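Local coordinates for iron-rich dpsA-homolog protein (Halobacterium salinarum, PDB 1TKP) that oxidises iron(II) with hydrogen peroxide and stores it as ferric oxyhydroxide mineral inside a hollow twelve-subunit shell, protecting DNA from oxidative damage, at the interface of chains A and B and the interface of chains A and C. Sequence-based numbering; all coordinates share one arbitrary frame. Chains: chain A/B/C, Iron-rich dpsA-homolog protein.

Contact 1: the interface of chains A and B. Residues chain A 165, 168-169; chain B 53-57, 60.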
loop_
_atom_site.group_PDB
_atom_site.type_symbol
_atom_site.label_atom_id
_atom_site.label_comp_id
_atom_site.label_asym_id
_atom_site.label_seq_id
_atom_site.Cartn_x
_atom_site.Cartn_y
_atom_site.Cartn_z
ATOM N N HIS A 165 12.906 -7.130 25.870
ATOM C CA HIS A 165 11.466 -6.882 26.128
ATOM C C HIS A 165 10.944 -7.834 27.243
ATOM O O HIS A 165 10.177 -7.450 28.100
ATOM C CB HIS A 165 10.725 -7.171 24.838
ATOM C CG HIS A 165 10.780 -6.061 23.884
ATOM N ND1 HIS A 165 11.665 -5.020 24.015
ATOM C CD2 HIS A 165 9.971 -5.737 22.863
ATOM C CE1 HIS A 165 11.387 -4.099 23.125
ATOM N NE2 HIS A 165 10.410 -4.542 22.368
ATOM N N HIS A 168 11.960 -6.456 30.439
ATOM C CA HIS A 168 11.062 -5.418 30.884
ATOM C C HIS A 168 9.693 -5.882 31.363
ATOM O O HIS A 168 9.155 -5.319 32.233
ATOM C CB HIS A 168 10.911 -4.325 29.827
ATOM C CG HIS A 168 12.058 -3.377 29.867
ATOM N ND1 HIS A 168 12.022 -2.123 29.298
ATOM C CD2 HIS A 168 13.258 -3.486 30.505
ATOM C CE1 HIS A 168 13.170 -1.515 29.533
ATOM N NE2 HIS A 168 13.932 -2.312 30.276
ATOM N N TYR A 169 9.114 -6.873 30.746
ATOM C CA TYR A 169 7.838 -7.364 31.166
ATOM C C TYR A 169 7.906 -7.858 32.622
ATOM O O TYR A 169 6.972 -7.659 33.375
ATOM C CB TYR A 169 7.545 -8.497 30.268
ATOM C CG TYR A 169 6.755 -8.075 29.057
ATOM C CD1 TYR A 169 5.712 -7.196 29.185
ATOM C CD2 TYR A 169 7.062 -8.549 27.771
ATOM C CE1 TYR A 169 4.963 -6.797 28.087
ATOM C CE2 TYR A 169 6.358 -8.106 26.717
ATOM C CZ TYR A 169 5.243 -7.294 26.955
ATOM O OH TYR A 169 4.442 -6.848 26.010
ATOM N N TRP B 53 11.979 5.166 26.664
ATOM C CA TRP B 53 13.173 4.287 26.795
ATOM C C TRP B 53 13.165 3.461 28.063
ATOM O O TRP B 53 13.598 2.341 28.051
ATOM C CB TRP B 53 14.394 5.128 26.812
ATOM C CG TRP B 53 14.610 5.903 25.584
ATOM C CD1 TRP B 53 14.327 5.513 24.239
ATOM C CD2 TRP B 53 15.318 7.145 25.480
ATOM N NE1 TRP B 53 14.804 6.462 23.356
ATOM C CE2 TRP B 53 15.322 7.519 24.075
ATOM C CE3 TRP B 53 15.806 8.069 26.434
ATOM C CZ2 TRP B 53 15.865 8.703 23.629
ATOM C CZ3 TRP B 53 16.385 9.264 25.986
ATOM C CH2 TRP B 53 16.451 9.532 24.545
ATOM N N ASN B 54 12.658 4.019 29.164
ATOM C CA ASN B 54 12.938 3.470 30.451
ATOM C C ASN B 54 11.729 2.690 31.064
ATOM O O ASN B 54 11.957 1.863 31.959
ATOM C CB ASN B 54 13.444 4.567 31.431
ATOM C CG ASN B 54 14.840 5.145 31.093
ATOM O OD1 ASN B 54 15.766 4.408 30.935
ATOM N ND2 ASN B 54 15.007 6.509 31.138
ATOM N N VAL B 55 10.505 2.837 30.544
ATOM C CA VAL B 55 9.384 2.179 31.131
ATOM C C VAL B 55 9.619 0.704 31.247
ATOM O O VAL B 55 10.123 0.048 30.329
ATOM C CB VAL B 55 8.060 2.532 30.461
ATOM C CG1 VAL B 55 7.992 2.044 28.943
ATOM C CG2 VAL B 55 6.874 1.942 31.249
ATOM N N GLU B 56 9.270 0.137 32.416
ATOM C CA GLU B 56 9.486 -1.291 32.674
ATOM C C GLU B 56 8.251 -1.721 33.400
ATOM O O GLU B 56 7.507 -0.908 33.897
ATOM C CB GLU B 56 10.703 -1.449 33.532
ATOM C CG GLU B 56 12.016 -1.383 32.761
ATOM C CD GLU B 56 13.231 -1.406 33.652
ATOM O OE1 GLU B 56 14.369 -0.895 33.216
ATOM O OE2 GLU B 56 13.019 -1.778 34.829
ATOM N N GLY B 57 7.998 -3.007 33.372
ATOM C CA GLY B 57 7.018 -3.613 34.246
ATOM C C GLY B 57 5.852 -4.210 33.466
ATOM O O GLY B 57 5.912 -4.361 32.225
ATOM N N PHE B 60 4.593 -2.550 30.191
ATOM C CA PHE B 60 5.614 -1.650 29.641
ATOM C C PHE B 60 5.500 -1.596 28.139
ATOM O O PHE B 60 5.772 -0.631 27.575
ATOM C CB PHE B 60 7.022 -2.151 30.004
ATOM C CG PHE B 60 7.680 -2.896 28.886
ATOM C CD1 PHE B 60 8.521 -2.263 28.014
ATOM C CD2 PHE B 60 7.443 -4.190 28.731
ATOM C CE1 PHE B 60 9.090 -2.896 27.011
ATOM C CE2 PHE B 60 8.002 -4.882 27.681
ATOM C CZ PHE B 60 8.791 -4.234 26.799
#
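A subunit interface of the Dps dodecamer packs A:His168 against B:Glu56 by its ring face and against B:Phe60 by its CB, joining two protomers of the shell; A:His168 and B:Glu56 are residues implicated in iron translocation. The CG methylene of B:Glu56 sits over the centre of the imidazole face, 3.3 Å from A:His168 NE2. Its chain runs on extended beyond CG (chi2 174°), which carries the carboxylate past the ring, with the two planes 45° apart. B:Glu56 OE1 is 3.3 Å from A:His168 NE2, tilted out of the ring plane. At the imidazole's other nitrogen, A:His168 ND1 is 3.1 Å from the backbone O of B:Val55, a hydrogen bond if ND1 carries the proton; this would fix the rotation of the ring. At the base of the side chain, A:His168 CB rests over the middle of the B:Phe60 face, 3.6 Å from B:Phe60 CD1. The far edge of that phenyl points into chain A: B:Phe60 CE2 meets the face of A:Tyr169 near its centre, 3.6 Å from A:Tyr169 CD1, while B:Phe60 CZ reaches the rim of the A:His165 face, 4.0 Å from A:His165 CG. Both pairs are edge-to-face. A backbone hydrogen bond from B:Gly57 N to A:His168 O, 2.8 Å, ties the loop to the helix. Chain A contributes the C-terminal end of helix 146-170; chain B contributes the loop B:Val55 to B:Gly57, which follows helix 24-54, and B:Phe60, the first residue of helix 60-87.

Contact 2: the interface of chains A and C. Residues chain A 150, 153-154, 157; chain C 147, 150-151, 154.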
loop_
_atom_site.group_PDB
_atom_site.type_symbol
_atom_site.label_atom_id
_atom_site.label_comp_id
_atom_site.label_asym_id
_atom_site.label_seq_id
_atom_site.Cartn_x
_atom_site.Cartn_y
_atom_site.Cartn_z
ATOM N N HIS A 150 27.609 -11.773 9.369
ATOM C CA HIS A 150 26.678 -10.705 9.185
ATOM C C HIS A 150 25.260 -11.197 9.425
ATOM O O HIS A 150 24.537 -10.654 10.144
ATOM C CB HIS A 150 26.848 -10.128 7.811
ATOM C CG HIS A 150 25.734 -9.245 7.444
ATOM N ND1 HIS A 150 25.664 -7.951 7.889
ATOM C CD2 HIS A 150 24.597 -9.471 6.744
ATOM C CE1 HIS A 150 24.573 -7.383 7.395
ATOM N NE2 HIS A 150 23.928 -8.280 6.672
ATOM N N ARG A 153 24.641 -11.593 13.156
ATOM C CA ARG A 153 24.461 -10.330 13.835
ATOM C C ARG A 153 23.100 -9.786 13.543
ATOM O O ARG A 153 22.439 -9.334 14.431
ATOM C CB ARG A 153 25.493 -9.310 13.314
ATOM C CG ARG A 153 26.951 -9.603 13.832
ATOM C CD ARG A 153 27.934 -8.628 13.114
ATOM N NE ARG A 153 29.260 -9.171 13.151
ATOM C CZ ARG A 153 30.046 -9.425 12.157
ATOM N NH1 ARG A 153 29.732 -9.129 10.873
ATOM N NH2 ARG A 153 31.250 -9.911 12.496
ATOM N N GLU A 154 22.648 -9.853 12.275
ATOM C CA GLU A 154 21.274 -9.406 11.902
ATOM C C GLU A 154 20.296 -10.112 12.764
ATOM O O GLU A 154 19.422 -9.473 13.283
ATOM C CB GLU A 154 21.004 -9.644 10.473
ATOM C CG GLU A 154 21.937 -8.807 9.534
ATOM C CD GLU A 154 21.357 -7.400 9.212
ATOM O OE1 GLU A 154 20.181 -7.342 9.411
ATOM O OE2 GLU A 154 21.980 -6.384 8.719
ATOM N N ILE A 157 20.571 -9.117 16.715
ATOM C CA ILE A 157 19.988 -7.862 17.189
ATOM C C ILE A 157 18.456 -8.128 17.454
ATOM O O ILE A 157 17.894 -7.725 18.488
ATOM C CB ILE A 157 20.350 -6.620 16.232
ATOM C CG1 ILE A 157 19.755 -5.291 16.692
ATOM C CG2 ILE A 157 19.944 -6.783 14.813
ATOM C CD1 ILE A 157 19.111 -5.414 18.141
ATOM N N ALA C 147 25.905 -7.379 18.905
ATOM C CA ALA C 147 24.687 -6.713 18.594
ATOM C C ALA C 147 24.942 -5.225 18.682
ATOM O O ALA C 147 24.486 -4.428 17.838
ATOM C CB ALA C 147 23.553 -7.132 19.595
ATOM N N HIS C 150 26.941 -4.146 15.631
ATOM C CA HIS C 150 26.171 -4.252 14.459
ATOM C C HIS C 150 25.247 -3.088 14.370
ATOM O O HIS C 150 25.210 -2.432 13.342
ATOM C CB HIS C 150 25.351 -5.508 14.445
ATOM C CG HIS C 150 24.356 -5.526 13.342
ATOM N ND1 HIS C 150 24.736 -5.661 12.030
ATOM C CD2 HIS C 150 23.013 -5.356 13.337
ATOM C CE1 HIS C 150 23.659 -5.593 11.265
ATOM N NE2 HIS C 150 22.610 -5.355 12.030
ATOM N N MET C 151 24.554 -2.764 15.444
ATOM C CA MET C 151 23.865 -1.452 15.479
ATOM C C MET C 151 24.668 -0.193 15.234
ATOM O O MET C 151 24.207 0.784 14.568
ATOM C CB MET C 151 23.131 -1.272 16.839
ATOM C CG MET C 151 22.591 0.156 17.094
ATOM S SD MET C 151 22.085 -0.017 18.891
ATOM C CE MET C 151 20.956 -1.946 18.887
ATOM N N GLU C 154 25.219 -0.030 11.546
ATOM C CA GLU C 154 23.995 0.278 10.848
ATOM C C GLU C 154 23.688 1.750 10.940
ATOM O O GLU C 154 23.225 2.325 9.961
ATOM C CB GLU C 154 22.821 -0.510 11.459
ATOM C CG GLU C 154 22.861 -2.034 11.282
ATOM C CD GLU C 154 22.146 -2.493 9.974
ATOM O OE1 GLU C 154 21.063 -1.977 9.768
ATOM O OE2 GLU C 154 22.590 -3.379 9.180
HETATM O O HOH W 1 19.959 -5.161 11.557
#
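C:His150 leans its imidazole against one flank of helix 146-170 of chain A, where A:Arg153, A:Glu154 and A:Ile157 receive it in this helix-to-helix contact of a Dps-family ferritin-like shell. The packed side is apolar. C:His150 holds CG anti to its backbone N (chi1 170°), which swings the ring out toward chain A. There C:His150 CD2 lies 3.7 Å from A:Ile157 CG2, and the opposite part of the ring, at C:His150 ND1, lies 3.9 Å from A:Arg153 CB. A:Arg153 thus packs through the root of its side chain, while the chain extends from CG to NE and carries the guanidinium away from the imidazole. Further along, the tip of A:Ile157 meets the tip of C:Met151, A:Ile157 CD1 to C:Met151 CE 4.0 Å, the two side chains crossing at about a right angle; the position of the methionine methyl is doubtful, because its bond to SD is modelled too long. C:Ala147 adds a more distant methyl beside A:Ile157.

Toward the glutamates the contact is looser and polar, and no direct hydrogen bond crosses it. Water 1 lies in the plane of the C:His150 ring at its edge, and water 1 and C:His150 NE2 share a nearly straight hydrogen bond, 2.7 Å. The water also lies 3.1 Å from A:Glu154 OE1, so it bridges the imidazole and the carboxylate. The other carboxylate oxygen, A:Glu154 OE2, approaches C:Glu154 OE2, an acceptor like itself, to 3.1 Å, with the carboxylate planes 80° apart. Iron nucleation is the role assigned to both glutamates. Within chain C, C:Glu154 CG covers part of a C:His150 face, so the nucleation residue also backs the histidine that reaches across.

Contact 1 and contact 2 lie about 22 Å apart between the centres of their C-alpha atoms, and both use helix 146-170 of chain A. Contact 2 takes its earlier stretch, A:His150 to A:Ile157, and contact 1 its C-terminal end, A:His165 to A:Tyr169. One helix therefore meets two neighbours: the corresponding helix of chain C at one station, and the loop and the start of helix 60-87 of chain B at the other. A:His168 and B:Glu56 are assigned to translocation, A:Glu154 and C:Glu154 to nucleation, so the same helix may link iron entry to mineral growth while helping close the dodecamer.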